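Local coordinates for beta-phosphoglucomutase (Bacteroides vulgatus, PDB 3DV9), which probably interconverts beta-glucose 1-phosphate and glucose 6-phosphate as a magnesium-dependent mutase of the haloacid dehalogenase superfamily, at residues 238-241 with 242-246; 54-58 with 59-63; 83-87 with 88-92; 154-158 with 159-163. All blocks are in the same frame, centred on the assembly; numbering follows the deposited sequence. Where two conformers were deposited one is given.

Overall arrangement
Four contacts between residues close in sequence illustrate how a haloacid dehalogenase fold shapes the starts and ends of its helices and strands. Interactions 2 and 3 lie at the starts of helices 58-63 and 87-101, with centres about 18 Å apart and nearest atoms about 5 Å apart, in the helical region consistent with the cap of such enzymes. Interaction 4 takes in strand 155-156, at one edge of the parallel sheet, and the turn after it. Interaction 1, on helix 230-244, lies about 47 Å from interaction 3, centre to centre, across the chain's centre. Interaction 2 comes nearest the active site: the side chain of Y62 is about 8 Å from the magnesium ion, and that of A158 in interaction 4 about 13 Å.

Interaction 1: 238-241 with 242-246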
loop_
_atom_site.group_PDB
_atom_site.type_symbol
_atom_site.label_atom_id
_atom_site.label_comp_id
_atom_site.label_asym_id
_atom_site.label_seq_id
_atom_site.Cartn_x
_atom_site.Cartn_y
_atom_site.Cartn_z
ATOM N N GLU A 238 17.787 6.669 -7.361
ATOM C CA GLU A 238 19.189 7.075 -7.079
ATOM C C GLU A 238 19.275 8.468 -6.447
ATOM O O GLU A 238 19.934 8.646 -5.409
ATOM C CB GLU A 238 20.043 6.968 -8.343
ATOM C CG GLU A 238 20.039 5.523 -8.916
ATOM C CD GLU A 238 19.066 5.292 -10.102
ATOM O OE1 GLU A 238 17.792 5.338 -9.944
ATOM O OE2 GLU A 238 19.631 5.053 -11.226
ATOM N N THR A 239 18.557 9.420 -7.045
ATOM C CA THR A 239 18.525 10.826 -6.559
ATOM C C THR A 239 17.862 10.892 -5.198
ATOM O O THR A 239 18.279 11.655 -4.315
ATOM C CB THR A 239 17.779 11.710 -7.571
ATOM O OG1 THR A 239 18.484 11.644 -8.811
ATOM C CG2 THR A 239 17.685 13.215 -7.098
ATOM N N LEU A 240 16.823 10.088 -5.012
ATOM C CA LEU A 240 16.107 10.133 -3.749
ATOM C C LEU A 240 16.979 9.537 -2.648
ATOM O O LEU A 240 17.121 10.146 -1.565
ATOM C CB LEU A 240 14.778 9.364 -3.894
ATOM C CG LEU A 240 13.993 9.242 -2.593
ATOM C CD1 LEU A 240 13.586 10.606 -2.038
ATOM C CD2 LEU A 240 12.777 8.343 -2.814
ATOM N N GLN A 241 17.543 8.345 -2.887
ATOM C CA GLN A 241 18.420 7.730 -1.871
ATOM C C GLN A 241 19.584 8.671 -1.490
ATOM O O GLN A 241 19.925 8.810 -0.299
ATOM C CB GLN A 241 18.945 6.366 -2.335
ATOM C CG GLN A 241 19.582 5.560 -1.198
ATOM C CD GLN A 241 20.304 4.318 -1.700
ATOM O OE1 GLN A 241 20.345 4.062 -2.908
ATOM N NE2 GLN A 241 20.906 3.547 -0.781
ATOM N N SER A 242 20.163 9.331 -2.494
ATOM C CA SER A 242 21.212 10.334 -2.261
ATOM C C SER A 242 20.734 11.497 -1.369
ATOM O O SER A 242 21.452 11.905 -0.440
ATOM C CB SER A 242 21.767 10.863 -3.588
ATOM O OG SER A 242 22.823 11.790 -3.363
ATOM N N ALA A 243 19.527 12.014 -1.649
ATOM C CA ALA A 243 18.914 13.123 -0.887
ATOM C C ALA A 243 18.704 12.745 0.568
ATOM O O ALA A 243 18.798 13.573 1.461
ATOM C CB ALA A 243 17.553 13.522 -1.506
ATOM N N LEU A 244 18.413 11.472 0.780
ATOM C CA LEU A 244 18.120 10.906 2.100
ATOM C C LEU A 244 19.364 10.667 2.946
ATOM O O LEU A 244 19.273 10.550 4.179
ATOM C CB LEU A 244 17.354 9.580 1.911
ATOM C CG LEU A 244 15.868 9.721 1.541
ATOM C CD1 LEU A 244 15.310 8.399 0.943
ATOM C CD2 LEU A 244 15.039 10.192 2.766
ATOM N N LYS A 245 20.517 10.572 2.283
ATOM C CA LYS A 245 21.783 10.317 2.968
ATOM C C LYS A 245 22.329 11.644 3.480
ATOM O O LYS A 245 22.655 12.513 2.681
ATOM C CB LYS A 245 22.791 9.683 1.993
ATOM C CG LYS A 245 22.791 8.153 1.960
ATOM C CD LYS A 245 23.952 7.575 1.119
ATOM C CE LYS A 245 23.485 6.704 -0.081
ATOM N NZ LYS A 245 23.084 7.424 -1.366
ATOM N N GLN A 246 22.442 11.789 4.801
ATOM C CA GLN A 246 22.870 13.056 5.424
ATOM C C GLN A 246 24.373 13.367 5.274
ATOM O O GLN A 246 25.239 12.587 5.684
ATOM C CB GLN A 246 22.414 13.142 6.895
ATOM C CG GLN A 246 23.252 12.356 7.921
ATOM C CD GLN A 246 23.016 12.796 9.379
ATOM O OE1 GLN A 246 23.313 12.057 10.316
ATOM N NE2 GLN A 246 22.484 14.000 9.564
HETATM O O HOH W 1 21.988 7.106 -4.525
#
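Residues 238-241 and 242-246 are joined by successive i to i+4 backbone bonds, from S242 N to E238 O, A243 N to T239 O and L244 N to L240 O, the last 3.0 Å long; beyond them Q241 O is shared by two weak bonds, from the amides of L244 and K245, each at 3.2 Å. On the buried side, L240 and L244 pack one turn apart. The branch carbon CG of L240 meets CD1 of L244 at 3.9 Å, brought there because L240 CG stands opposite its own backbone N (chi1 175°). The other notable pair is Q241 with K245. The lysine chain bends at its last two torsions and folds back over the turn, so that its NZ comes to 4.0 Å from CG of Q241. A water then receives a weak bond from NZ and donates to E238 O at 2.7 Å, linking the bent lysine to the preceding turn. The Q241 amide is tied to residues beyond the two segments: NE2 donates to E123, and OE1 takes a weak bond from W237. With an alanine here, E123 would probably lose its amide donor and K245 the methylene against which its end rests. The whole is the closing turn of helix 230-244, whose A243 and L244 lie against I9 of helix 2-16 while E238 and K245 lie exposed.

Interaction 2: 54-58 with 59-63. With EDO (1,2-ethanediol), chain D.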
loop_
_atom_site.group_PDB
_atom_site.type_symbol
_atom_site.label_atom_id
_atom_site.label_comp_id
_atom_site.label_asym_id
_atom_site.label_seq_id
_atom_site.Cartn_x
_atom_site.Cartn_y
_atom_site.Cartn_z
ATOM N N PHE A 54 -25.793 -4.931 -2.813
ATOM C CA PHE A 54 -25.143 -3.703 -2.383
ATOM C C PHE A 54 -24.542 -2.908 -3.555
ATOM O O PHE A 54 -24.041 -3.487 -4.520
ATOM C CB PHE A 54 -23.981 -4.018 -1.426
ATOM C CG PHE A 54 -24.391 -4.616 -0.097
ATOM C CD1 PHE A 54 -25.189 -3.902 0.809
ATOM C CD2 PHE A 54 -23.939 -5.895 0.271
ATOM C CE1 PHE A 54 -25.552 -4.446 2.059
ATOM C CE2 PHE A 54 -24.302 -6.463 1.545
ATOM C CZ PHE A 54 -25.108 -5.729 2.428
ATOM N N GLY A 55 -24.536 -1.587 -3.434
ATOM C CA GLY A 55 -23.987 -0.741 -4.475
ATOM C C GLY A 55 -22.612 -0.223 -4.108
ATOM O O GLY A 55 -22.490 0.755 -3.381
ATOM N N LEU A 56 -21.583 -0.869 -4.641
ATOM C CA LEU A 56 -20.206 -0.366 -4.525
ATOM C C LEU A 56 -19.635 -0.220 -5.937
ATOM O O LEU A 56 -19.428 -1.210 -6.639
ATOM C CB LEU A 56 -19.352 -1.321 -3.670
ATOM C CG LEU A 56 -17.879 -0.956 -3.400
ATOM C CD1 LEU A 56 -17.708 0.231 -2.416
ATOM C CD2 LEU A 56 -17.080 -2.179 -2.880
ATOM N N SER A 57 -19.431 1.020 -6.371
ATOM C CA SER A 57 -18.882 1.264 -7.717
ATOM C C SER A 57 -17.388 0.940 -7.723
ATOM O O SER A 57 -16.737 0.937 -6.664
ATOM C CB SER A 57 -19.088 2.715 -8.158
ATOM O OG SER A 57 -18.153 3.564 -7.501
ATOM N N ARG A 58 -16.859 0.694 -8.920
ATOM C CA ARG A 58 -15.417 0.478 -9.131
ATOM C C ARG A 58 -14.595 1.611 -8.548
ATOM O O ARG A 58 -13.568 1.361 -7.925
ATOM C CB ARG A 58 -15.086 0.338 -10.623
ATOM C CG ARG A 58 -15.531 -0.989 -11.219
ATOM C CD ARG A 58 -15.768 -0.826 -12.731
ATOM N NE ARG A 58 -16.548 -1.954 -13.237
ATOM C CZ ARG A 58 -17.839 -1.920 -13.575
ATOM N NH1 ARG A 58 -18.543 -0.793 -13.501
ATOM N NH2 ARG A 58 -18.423 -3.030 -13.994
ATOM N N GLU A 59 -15.050 2.853 -8.742
ATOM C CA GLU A 59 -14.358 4.025 -8.208
ATOM C C GLU A 59 -14.385 4.070 -6.684
ATOM O O GLU A 59 -13.382 4.371 -6.064
ATOM C CB GLU A 59 -14.979 5.295 -8.749
ATOM C CG GLU A 59 -14.607 5.514 -10.204
ATOM C CD GLU A 59 -15.544 4.810 -11.167
ATOM O OE1 GLU A 59 -16.613 4.284 -10.749
ATOM O OE2 GLU A 59 -15.209 4.811 -12.375
ATOM N N GLU A 60 -15.527 3.753 -6.080
ATOM C CA GLU A 60 -15.549 3.697 -4.630
ATOM C C GLU A 60 -14.649 2.564 -4.098
ATOM O O GLU A 60 -14.010 2.736 -3.048
ATOM C CB GLU A 60 -16.968 3.641 -4.062
ATOM C CG GLU A 60 -16.999 4.041 -2.582
ATOM C CD GLU A 60 -18.307 3.693 -1.899
ATOM O OE1 GLU A 60 -18.378 3.791 -0.654
ATOM O OE2 GLU A 60 -19.248 3.305 -2.608
ATOM N N ALA A 61 -14.552 1.447 -4.827
ATOM C CA ALA A 61 -13.572 0.390 -4.483
ATOM C C ALA A 61 -12.132 0.917 -4.446
ATOM O O ALA A 61 -11.351 0.556 -3.576
ATOM C CB ALA A 61 -13.682 -0.831 -5.438
ATOM N N TYR A 62 -11.796 1.765 -5.423
ATOM C CA TYR A 62 -10.501 2.424 -5.425
ATOM C C TYR A 62 -10.347 3.317 -4.170
ATOM O O TYR A 62 -9.287 3.337 -3.564
ATOM C CB TYR A 62 -10.296 3.180 -6.724
ATOM C CG TYR A 62 -9.745 2.345 -7.845
ATOM C CD1 TYR A 62 -8.369 2.096 -7.934
ATOM C CD2 TYR A 62 -10.577 1.840 -8.849
ATOM C CE1 TYR A 62 -7.823 1.362 -9.012
ATOM C CE2 TYR A 62 -10.037 1.106 -9.929
ATOM C CZ TYR A 62 -8.664 0.846 -9.979
ATOM O OH TYR A 62 -8.082 0.155 -11.042
HETATM N N MSE A 63 -11.390 4.073 -3.815
HETATM C CA MSE A 63 -11.322 4.913 -2.614
HETATM C C MSE A 63 -11.067 4.093 -1.349
HETATM O O MSE A 63 -10.298 4.544 -0.477
HETATM C CB MSE A 63 -12.592 5.753 -2.474
HETATM C CG MSE A 63 -12.662 6.851 -3.568
HETATM SE SE MSE A 63 -11.297 8.199 -3.374
HETATM C CE MSE A 63 -11.610 8.737 -1.528
HETATM C C1 EDO D . -12.306 1.933 -12.657
HETATM O O1 EDO D . -13.568 1.887 -13.341
HETATM C C2 EDO D . -11.500 3.200 -12.950
HETATM O O2 EDO D . -11.752 3.734 -14.274
HETATM O O HOH W 2 -20.469 3.297 -4.888
#
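L56 and E60 lie across each other at about a right angle, the methyl CD1 of the leucine resting against the glutamate carboxylate, 3.4 Å from OE2. E60 reaches this place with an extended chain whose CG lies opposite the backbone N (chi1 -161°). Its two oxygens are engaged differently: OE1 is held by R79 and H64, while OE2 accepts a hydrogen bond from a water at 2.6 Å, and the same water accepts from S57 N at 2.9 Å. S57 is the N-cap of helix 58-63. Its OG, placed between the backbone N and the carbonyl carbon (chi1 76°), accepts from E60 N at 3.0 Å in a nearly straight bond (167°), and its carbonyl receives A61 N. With an alanine in place of S57, the amide of E60 would probably be left without its capping acceptor and the first turn held less firmly. On another side of the turn, the Y62 ring turns its edge to the R58 carbonyl, CD2 lying 3.2 Å from R58 O. The R58 guanidinium leads away to a salt bridge with E43 of helix 38-51. A 1,2-ethanediol, probably from the crystallisation liquor, donates a weak bond from O1 to E59 OE2 and also lies beside R58 and the Y62 ring. Two acidic side chains thus sit in the first turn, where the positive end of the helix dipole and R79 would be expected to stabilise a negative charge on E60.

Interaction 3: 83-87 with 88-92; sequences HDATE and EEIKA
A capping box, in which T86 and E89 exchange side-chain-to-backbone bonds, starts helix 87-101. T86 OG1 accepts from E89 N at 3.1 Å, and in return E89 OE1 accepts from T86 N at 2.9 Å. This second bond is nearly straight at the hydrogen (167°), and the amide meets the carboxylate oxygen on its anti side, somewhat out of the carboxylate plane. E89 can turn back this way because its CG stands opposite the carbonyl carbon (chi1 -79°) and the rest of the chain runs extended. Its other oxygen, OE2, forms a salt bridge with R81, so one carboxylate ties the N-cap to the end of helix 69-81. The box thus sits at the turn from one helix of the probable cap region into the next. A water 2.6 Å from T86 OG1 donates to E88 OE1, adding a solvent link on the exposed side. Next to the box, the methyl of A85 lies 3.8 Å from CG1 of I90, and both side chains touch helix 69-81, A85 at I73 and I90 at A70 and N74. I90 N donates to T86 O, and K91 N to E87 O at 3.0 Å.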
loop_
_atom_site.group_PDB
_atom_site.type_symbol
_atom_site.label_atom_id
_atom_site.label_comp_id
_atom_site.label_asym_id
_atom_site.label_seq_id
_atom_site.Cartn_x
_atom_site.Cartn_y
_atom_site.Cartn_z
ATOM N N HIS A 83 -27.406 -0.536 9.356
ATOM C CA HIS A 83 -26.741 -1.425 10.311
ATOM C C HIS A 83 -25.549 -2.125 9.662
ATOM O O HIS A 83 -25.483 -2.254 8.434
ATOM C CB HIS A 83 -27.717 -2.472 10.911
ATOM C CG HIS A 83 -28.349 -3.385 9.902
ATOM N ND1 HIS A 83 -27.681 -4.450 9.333
ATOM C CD2 HIS A 83 -29.606 -3.419 9.389
ATOM C CE1 HIS A 83 -28.483 -5.077 8.491
ATOM N NE2 HIS A 83 -29.657 -4.472 8.506
ATOM N N ASP A 84 -24.613 -2.579 10.491
ATOM C CA ASP A 84 -23.519 -3.427 10.018
ATOM C C ASP A 84 -24.035 -4.753 9.464
ATOM O O ASP A 84 -25.146 -5.199 9.811
ATOM C CB ASP A 84 -22.518 -3.710 11.146
ATOM C CG ASP A 84 -21.750 -2.477 11.570
ATOM O OD1 ASP A 84 -21.751 -1.501 10.797
ATOM O OD2 ASP A 84 -21.151 -2.480 12.671
ATOM N N ALA A 85 -23.220 -5.364 8.599
ATOM C CA ALA A 85 -23.434 -6.733 8.117
ATOM C C ALA A 85 -23.117 -7.740 9.219
ATOM O O ALA A 85 -22.367 -7.443 10.158
ATOM C CB ALA A 85 -22.572 -7.017 6.865
ATOM N N THR A 86 -23.704 -8.927 9.102
ATOM C CA THR A 86 -23.469 -10.009 10.040
ATOM C C THR A 86 -22.170 -10.708 9.684
ATOM O O THR A 86 -21.652 -10.538 8.563
ATOM C CB THR A 86 -24.632 -11.033 10.005
ATOM O OG1 THR A 86 -24.765 -11.598 8.684
ATOM C CG2 THR A 86 -25.960 -10.361 10.411
ATOM N N GLU A 87 -21.640 -11.498 10.621
ATOM C CA GLU A 87 -20.451 -12.288 10.344
ATOM C C GLU A 87 -20.680 -13.212 9.142
ATOM O O GLU A 87 -19.809 -13.332 8.276
ATOM C CB GLU A 87 -20.017 -13.092 11.576
ATOM C CG GLU A 87 -18.505 -13.229 11.709
ATOM C CD GLU A 87 -17.858 -13.812 10.465
ATOM O OE1 GLU A 87 -17.198 -13.048 9.716
ATOM O OE2 GLU A 87 -18.037 -15.028 10.222
ATOM N N GLU A 88 -21.857 -13.842 9.090
ATOM C CA GLU A 88 -22.228 -14.725 7.992
ATOM C C GLU A 88 -22.161 -13.974 6.660
ATOM O O GLU A 88 -21.577 -14.482 5.696
ATOM C CB GLU A 88 -23.624 -15.358 8.210
ATOM C CG GLU A 88 -24.091 -16.220 7.017
ATOM C CD GLU A 88 -25.538 -16.719 7.096
ATOM O OE1 GLU A 88 -26.445 -15.991 7.555
ATOM O OE2 GLU A 88 -25.775 -17.859 6.662
ATOM N N GLU A 89 -22.747 -12.774 6.596
ATOM C CA GLU A 89 -22.750 -12.023 5.331
ATOM C C GLU A 89 -21.320 -11.714 4.884
ATOM O O GLU A 89 -20.949 -11.939 3.723
ATOM C CB GLU A 89 -23.569 -10.739 5.443
ATOM C CG GLU A 89 -25.080 -10.964 5.335
ATOM C CD GLU A 89 -25.871 -9.789 5.858
ATOM O OE1 GLU A 89 -25.332 -9.037 6.715
ATOM O OE2 GLU A 89 -27.021 -9.593 5.396
ATOM N N ILE A 90 -20.512 -11.247 5.832
ATOM C CA ILE A 90 -19.150 -10.809 5.542
ATOM C C ILE A 90 -18.294 -11.963 5.013
ATOM O O ILE A 90 -17.570 -11.817 4.031
ATOM C CB ILE A 90 -18.517 -10.130 6.798
ATOM C CG1 ILE A 90 -19.171 -8.748 7.022
ATOM C CG2 ILE A 90 -16.974 -10.006 6.666
ATOM C CD1 ILE A 90 -19.014 -8.164 8.432
ATOM N N LYS A 91 -18.389 -13.116 5.662
ATOM C CA LYS A 91 -17.680 -14.303 5.198
ATOM C C LYS A 91 -18.083 -14.776 3.787
ATOM O O LYS A 91 -17.220 -15.186 2.997
ATOM C CB LYS A 91 -17.839 -15.441 6.212
ATOM C CG LYS A 91 -17.124 -16.719 5.812
ATOM C CD LYS A 91 -17.589 -17.897 6.638
ATOM C CE LYS A 91 -16.595 -19.049 6.523
ATOM N NZ LYS A 91 -16.557 -19.875 7.760
ATOM N N ALA A 92 -19.384 -14.735 3.499
ATOM C CA ALA A 92 -19.943 -15.081 2.190
ATOM C C ALA A 92 -19.472 -14.117 1.099
ATOM O O ALA A 92 -19.099 -14.532 -0.005
ATOM C CB ALA A 92 -21.462 -15.094 2.258
HETATM O O HOH W 3 -26.682 -13.292 8.097
#

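Interaction 4: 154-158 with 159-163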
loop_
_atom_site.group_PDB
_atom_site.type_symbol
_atom_site.label_atom_id
_atom_site.label_comp_id
_atom_site.label_asym_id
_atom_site.label_seq_id
_atom_site.Cartn_x
_atom_site.Cartn_y
_atom_site.Cartn_z
ATOM N N LEU A 154 9.436 -10.931 6.984
ATOM C CA LEU A 154 9.481 -9.495 6.685
ATOM C C LEU A 154 8.336 -9.045 5.761
ATOM O O LEU A 154 8.515 -8.256 4.814
ATOM C CB LEU A 154 10.846 -9.108 6.114
ATOM C CG LEU A 154 12.045 -9.466 7.001
ATOM C CD1 LEU A 154 13.332 -9.136 6.276
ATOM C CD2 LEU A 154 11.960 -8.742 8.345
HETATM N N MSE A 155 7.156 -9.550 6.096
HETATM C CA MSE A 155 5.940 -9.244 5.361
HETATM C C MSE A 155 4.791 -9.042 6.322
HETATM O O MSE A 155 4.745 -9.640 7.392
HETATM C CB MSE A 155 5.588 -10.370 4.406
HETATM C CG MSE A 155 6.307 -10.308 3.083
HETATM SE SE MSE A 155 5.979 -11.960 2.159
HETATM C CE MSE A 155 4.033 -12.061 2.360
ATOM N N VAL A 156 3.857 -8.190 5.929
ATOM C CA VAL A 156 2.692 -7.920 6.755
ATOM C C VAL A 156 1.488 -8.052 5.830
ATOM O O VAL A 156 1.409 -7.383 4.793
ATOM C CB VAL A 156 2.751 -6.515 7.429
ATOM C CG1 VAL A 156 1.457 -6.204 8.178
ATOM C CG2 VAL A 156 3.954 -6.389 8.394
ATOM N N THR A 157 0.582 -8.952 6.203
ATOM C CA THR A 157 -0.612 -9.205 5.411
ATOM C C THR A 157 -1.862 -9.101 6.284
ATOM O O THR A 157 -1.771 -8.970 7.522
ATOM C CB THR A 157 -0.561 -10.608 4.743
ATOM O OG1 THR A 157 -0.782 -11.621 5.735
ATOM C CG2 THR A 157 0.776 -10.859 4.036
ATOM N N ALA A 158 -3.023 -9.222 5.636
ATOM C CA ALA A 158 -4.298 -9.133 6.323
ATOM C C ALA A 158 -4.333 -10.008 7.578
ATOM O O ALA A 158 -4.940 -9.617 8.572
ATOM C CB ALA A 158 -5.447 -9.466 5.370
ATOM N N PHE A 159 -3.662 -11.159 7.561
ATOM C CA PHE A 159 -3.716 -12.056 8.726
ATOM C C PHE A 159 -2.639 -11.805 9.794
ATOM O O PHE A 159 -2.620 -12.474 10.831
ATOM C CB PHE A 159 -3.852 -13.550 8.325
ATOM C CG PHE A 159 -2.543 -14.278 8.055
ATOM C CD1 PHE A 159 -2.455 -15.165 6.977
ATOM C CD2 PHE A 159 -1.429 -14.134 8.891
ATOM C CE1 PHE A 159 -1.272 -15.869 6.719
ATOM C CE2 PHE A 159 -0.241 -14.823 8.641
ATOM C CZ PHE A 159 -0.161 -15.694 7.552
ATOM N N ASP A 160 -1.760 -10.836 9.544
ATOM C CA ASP A 160 -0.728 -10.469 10.505
ATOM C C ASP A 160 -1.282 -9.493 11.544
ATOM O O ASP A 160 -0.730 -9.375 12.641
ATOM C CB ASP A 160 0.445 -9.784 9.797
ATOM C CG ASP A 160 1.349 -10.752 9.063
ATOM O OD1 ASP A 160 0.919 -11.360 8.056
ATOM O OD2 ASP A 160 2.513 -10.870 9.481
ATOM N N VAL A 161 -2.358 -8.786 11.187
ATOM C CA VAL A 161 -2.842 -7.642 11.978
ATOM C C VAL A 161 -4.372 -7.572 12.122
ATOM O O VAL A 161 -5.112 -8.037 11.256
ATOM C CB VAL A 161 -2.311 -6.257 11.442
ATOM C CG1 VAL A 161 -0.765 -6.189 11.511
ATOM C CG2 VAL A 161 -2.850 -5.947 10.042
ATOM N N LYS A 162 -4.828 -6.983 13.225
ATOM C CA LYS A 162 -6.264 -6.872 13.514
ATOM C C LYS A 162 -6.890 -5.751 12.682
ATOM O O LYS A 162 -7.904 -5.966 12.007
ATOM C CB LYS A 162 -6.504 -6.654 15.013
ATOM C CG LYS A 162 -5.565 -7.456 15.894
ATOM C CD LYS A 162 -6.186 -7.864 17.210
ATOM C CE LYS A 162 -5.379 -8.985 17.850
ATOM N NZ LYS A 162 -5.987 -9.446 19.123
ATOM N N TYR A 163 -6.257 -4.575 12.695
ATOM C CA TYR A 163 -6.802 -3.395 12.034
ATOM C C TYR A 163 -5.993 -3.087 10.789
ATOM O O TYR A 163 -4.761 -3.133 10.841
ATOM C CB TYR A 163 -6.810 -2.199 13.005
ATOM C CG TYR A 163 -7.619 -2.429 14.274
ATOM C CD1 TYR A 163 -9.006 -2.251 14.280
ATOM C CD2 TYR A 163 -7.001 -2.815 15.468
ATOM C CE1 TYR A 163 -9.763 -2.460 15.443
ATOM C CE2 TYR A 163 -7.745 -3.023 16.636
ATOM C CZ TYR A 163 -9.130 -2.846 16.622
ATOM O OH TYR A 163 -9.881 -3.057 17.776
#
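T157 and D160 are bound to each other three times, and hydrogen bonds carry most of this contact. The hydroxyl T157 OG1 donates to D160 OD1 at 2.9 Å, meeting that oxygen nearly along its C-O direction. The same OD1 takes a weak bond from T157 N at 3.1 Å, so one carboxylate oxygen grips both the backbone and the side chain of the threonine. Here D160 CG stands opposite the carbonyl carbon (chi1 -77°), which swings the carboxylate back over the start of the turn. The third bond, from D160 N to T157 O at 2.8 Å, closes a type I beta turn over A158 and F159, although the donor stands well above the carbonyl plane (49° out of it). A further weak bond runs from F159 N to T157 OG1.

Ring contact is simpler. T157 OG1 sits over the centre of one face of the F159 ring, 3.9 Å above its plane, so the ring flanks the hydroxyl, whose proton goes to D160.

Among apolar groups, CG1 of V156 and CG1 of V161 meet at 4.0 Å, their side chains crossing at about a right angle.

Charge is settled outside the turn. D160 OD2 and M155 O lie 3.3 Å apart, two acceptors side by side, and K177 NZ of helix 169-178 bonds to both. The turn thus leads the chain off edge strand 155-156, which pairs with strand 126-130 through V156 and V129, while V156 and V161 both rest on M173 of helix 169-178.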